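Local coordinates for ABC transporter periplasmic substrate-binding protein (Desulfovibrio alaskensis, PDB 5MY5) that binds tungstate selectively in the periplasm, probably delivering it to an ABC transporter in the membrane for uptake, at residues 95-100 and 229-234. The protein carries 2 engineered substitutions. Sequence-based numbering, arbitrary orientation.
Sequences FGTART and VNPAHC
G96 and V229 face each other in a single beta bridge, their CA atoms 4.3 Å apart. Beside it N230 N donates a nearly straight hydrogen bond to F95 O, at 3.0 Å. The V229 CA-H leans on the same carbonyl oxygen. Beyond the bridge, the F95 and H233 rings meet obliquely, their planes at 48°. F95 CD1 sits over the centre of the imidazole, 3.4 Å above its plane. F95 CE1 lies 3.5 Å from H233 CE1. A chi1 of -175° sets H233 CG anti to the backbone N, carrying the ring toward F95, and H233 NE2 is hydrogen-bonded to E72 O, which helps fix the ring. On the other flank, the methyl CG2 of T97 rests against N230 CA at 3.6 Å and touches P231 CD more loosely. The N230 amide serves both sides: OD1 accepts from A232 N of its own loop at 3.0 Å, closing an Asx turn, while ND2 makes a weak bond to a water that donates to G96 O. N230 O accepts from the backbone N of both H233 and C234, and C234 is disulfide-bonded to C74. The bridge, next to the T97-P228 backbone bond, carries the antiparallel pairing of strands 100-112 and 221-228 into the two connecting loops, within one lobe of this member of the periplasmic-binding-protein superfamily.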
ATOM      1  N   PHE A  95      22.090   1.964   5.616  1.00 19.43           N
ATOM      2  CA  PHE A  95      21.892   2.140   4.154  1.00 20.15           C
ATOM      3  C   PHE A  95      21.023   3.390   3.835  1.00 19.39           C
ATOM      4  O   PHE A  95      21.190   3.946   2.795  1.00 18.97           O
ATOM      5  CB  PHE A  95      21.217   0.946   3.536  1.00 19.06           C
ATOM      6  CG  PHE A  95      21.904  -0.394   3.753  1.00 22.22           C
ATOM      7  CD1 PHE A  95      23.264  -0.466   3.896  1.00 21.71           C
ATOM      8  CD2 PHE A  95      21.135  -1.576   3.788  1.00 22.50           C
ATOM      9  CE1 PHE A  95      23.886  -1.724   4.076  1.00 22.62           C
ATOM     10  CE2 PHE A  95      21.740  -2.831   3.993  1.00 23.44           C
ATOM     11  CZ  PHE A  95      23.122  -2.862   4.164  1.00 21.74           C
ATOM     12  N   GLY A  96      20.246   3.807   4.802  1.00 18.93           N
ATOM     13  CA  GLY A  96      19.392   5.041   4.742  1.00 19.64           C
ATOM     14  C   GLY A  96      19.625   5.928   5.912  1.00 23.32           C
ATOM     15  O   GLY A  96      20.096   5.460   6.942  1.00 22.72           O
ATOM     16  N   THR A  97      19.317   7.229   5.804  1.00 20.05           N
ATOM     17  CA  THR A  97      19.559   8.145   6.863  1.00 22.25           C
ATOM     18  C   THR A  97      18.423   8.094   7.868  1.00 20.62           C
ATOM     19  O   THR A  97      18.590   7.970   9.102  1.00 22.48           O
ATOM     20  CB  THR A  97      19.686   9.564   6.277  1.00 22.25           C
ATOM     21  OG1 THR A  97      18.459   9.900   5.607  1.00 23.56           O
ATOM     22  CG2 THR A  97      20.815   9.545   5.175  1.00 21.75           C
ATOM     23  N   ALA A  98      17.165   8.124   7.393  1.00 19.92           N
ATOM     24  CA  ALA A  98      16.015   8.142   8.263  1.00 20.29           C
ATOM     25  C   ALA A  98      14.721   8.028   7.434  1.00 21.51           C
ATOM     26  O   ALA A  98      14.731   8.330   6.205  1.00 22.23           O
ATOM     27  CB  ALA A  98      15.952   9.380   9.112  1.00 26.03           C
ATOM     28  N   ARG A  99      13.666   7.577   8.096  1.00 20.03           N
ATOM     29  CA  ARG A  99      12.346   7.449   7.493  1.00 21.34           C
ATOM     30  C   ARG A  99      11.598   8.715   7.776  1.00 19.92           C
ATOM     31  O   ARG A  99      11.467   9.121   8.947  1.00 24.99           O
ATOM     32  CB  ARG A  99      11.489   6.330   8.095  1.00 20.74           C
ATOM     33  CG  ARG A  99      12.081   4.958   8.035  1.00 22.16           C
ATOM     34  CD  ARG A  99      11.317   4.080   8.987  1.00 20.64           C
ATOM     35  NE  ARG A  99       9.969   3.860   8.548  1.00 18.99           N
ATOM     36  CZ  ARG A  99       8.877   3.754   9.277  1.00 22.77           C
ATOM     37  NH1 ARG A  99       8.949   3.865  10.601  1.00 27.13           N
ATOM     38  NH2 ARG A  99       7.732   3.453   8.726  1.00 23.69           N
ATOM     39  N   THR A 100      10.996   9.319   6.742  1.00 17.21           N
ATOM     40  CA  THR A 100      10.025  10.402   6.914  1.00 18.78           C
ATOM     41  C   THR A 100       8.672   9.914   6.435  1.00 16.98           C
ATOM     42  O   THR A 100       8.476   9.705   5.244  1.00 15.94           O
ATOM     43  CB  THR A 100      10.467  11.701   6.154  1.00 19.38           C
ATOM     44  OG1 THR A 100      11.725  12.139   6.691  1.00 20.09           O
ATOM     45  CG2 THR A 100       9.524  12.778   6.313  1.00 20.67           C
ATOM     46  N   VAL A 229      18.975   7.674   0.718  1.00 16.44           N
ATOM     47  CA  VAL A 229      20.113   6.688   0.819  1.00 17.65           C
ATOM     48  C   VAL A 229      21.245   7.458   1.512  1.00 19.82           C
ATOM     49  O   VAL A 229      21.473   8.601   1.303  1.00 20.36           O
ATOM     50  CB  VAL A 229      20.443   6.168  -0.549  1.00 17.04           C
ATOM     51  CG1 VAL A 229      21.762   5.332  -0.572  1.00 17.62           C
ATOM     52  CG2 VAL A 229      19.338   5.307  -1.090  1.00 17.49           C
ATOM     53  N   ASN A 230      21.943   6.774   2.410  1.00 18.22           N
ATOM     54  CA  ASN A 230      22.940   7.396   3.307  1.00 20.15           C
ATOM     55  C   ASN A 230      24.278   7.569   2.609  1.00 20.13           C
ATOM     56  O   ASN A 230      24.831   6.611   2.106  1.00 20.90           O
ATOM     57  CB  ASN A 230      23.098   6.505   4.537  1.00 20.97           C
ATOM     58  CG  ASN A 230      23.806   7.218   5.635  1.00 20.41           C
ATOM     59  OD1 ASN A 230      24.647   8.063   5.417  1.00 23.80           O
ATOM     60  ND2 ASN A 230      23.454   6.856   6.860  1.00 23.15           N
ATOM     61  N   PRO A 231      24.782   8.802   2.516  1.00 23.55           N
ATOM     62  CA  PRO A 231      26.085   9.074   1.865  1.00 24.53           C
ATOM     63  C   PRO A 231      27.296   8.367   2.520  1.00 24.24           C
ATOM     64  O   PRO A 231      28.313   8.115   1.870  1.00 23.30           O
ATOM     65  CB  PRO A 231      26.227  10.616   1.972  1.00 25.08           C
ATOM     66  CG  PRO A 231      24.934  11.099   2.389  1.00 27.67           C
ATOM     67  CD  PRO A 231      24.116  10.035   2.965  1.00 23.58           C
ATOM     68  N   ALA A 232      27.118   7.956   3.741  1.00 22.79           N
ATOM     69  CA  ALA A 232      28.149   7.116   4.399  1.00 25.23           C
ATOM     70  C   ALA A 232      28.247   5.751   3.813  1.00 29.47           C
ATOM     71  O   ALA A 232      29.324   5.123   3.867  1.00 28.78           O
ATOM     72  CB  ALA A 232      27.858   7.043   5.862  1.00 24.82           C
ATOM     73  N   HIS A 233      27.152   5.255   3.249  1.00 25.17           N
ATOM     74  CA  HIS A 233      27.158   3.959   2.536  1.00 23.86           C
ATOM     75  C   HIS A 233      27.394   4.139   1.042  1.00 24.43           C
ATOM     76  O   HIS A 233      28.062   3.306   0.391  1.00 24.96           O
ATOM     77  CB  HIS A 233      25.809   3.236   2.796  1.00 24.63           C
ATOM     78  CG  HIS A 233      25.731   1.859   2.217  1.00 25.76           C
ATOM     79  ND1 HIS A 233      26.506   0.814   2.681  1.00 26.12           N
ATOM     80  CD2 HIS A 233      25.022   1.372   1.170  1.00 25.58           C
ATOM     81  CE1 HIS A 233      26.221  -0.276   1.983  1.00 29.23           C
ATOM     82  NE2 HIS A 233      25.331   0.041   1.039  1.00 27.36           N
ATOM     83  N   CYS A 234      26.876   5.235   0.462  1.00 21.57           N
ATOM     84  CA  CYS A 234      26.987   5.476  -0.995  1.00 25.26           C
ATOM     85  C   CYS A 234      27.515   6.883  -1.154  1.00 26.01           C
ATOM     86  O   CYS A 234      26.749   7.858  -1.181  1.00 23.57           O
ATOM     87  CB  CYS A 234      25.577   5.363  -1.600  1.00 25.35           C
ATOM     88  SG  CYS A 234      24.751   3.796  -1.358  1.00 24.33           S
TER
HETATM   89  O   HOH W   1      21.788   5.059   9.030  1.00 26.18           O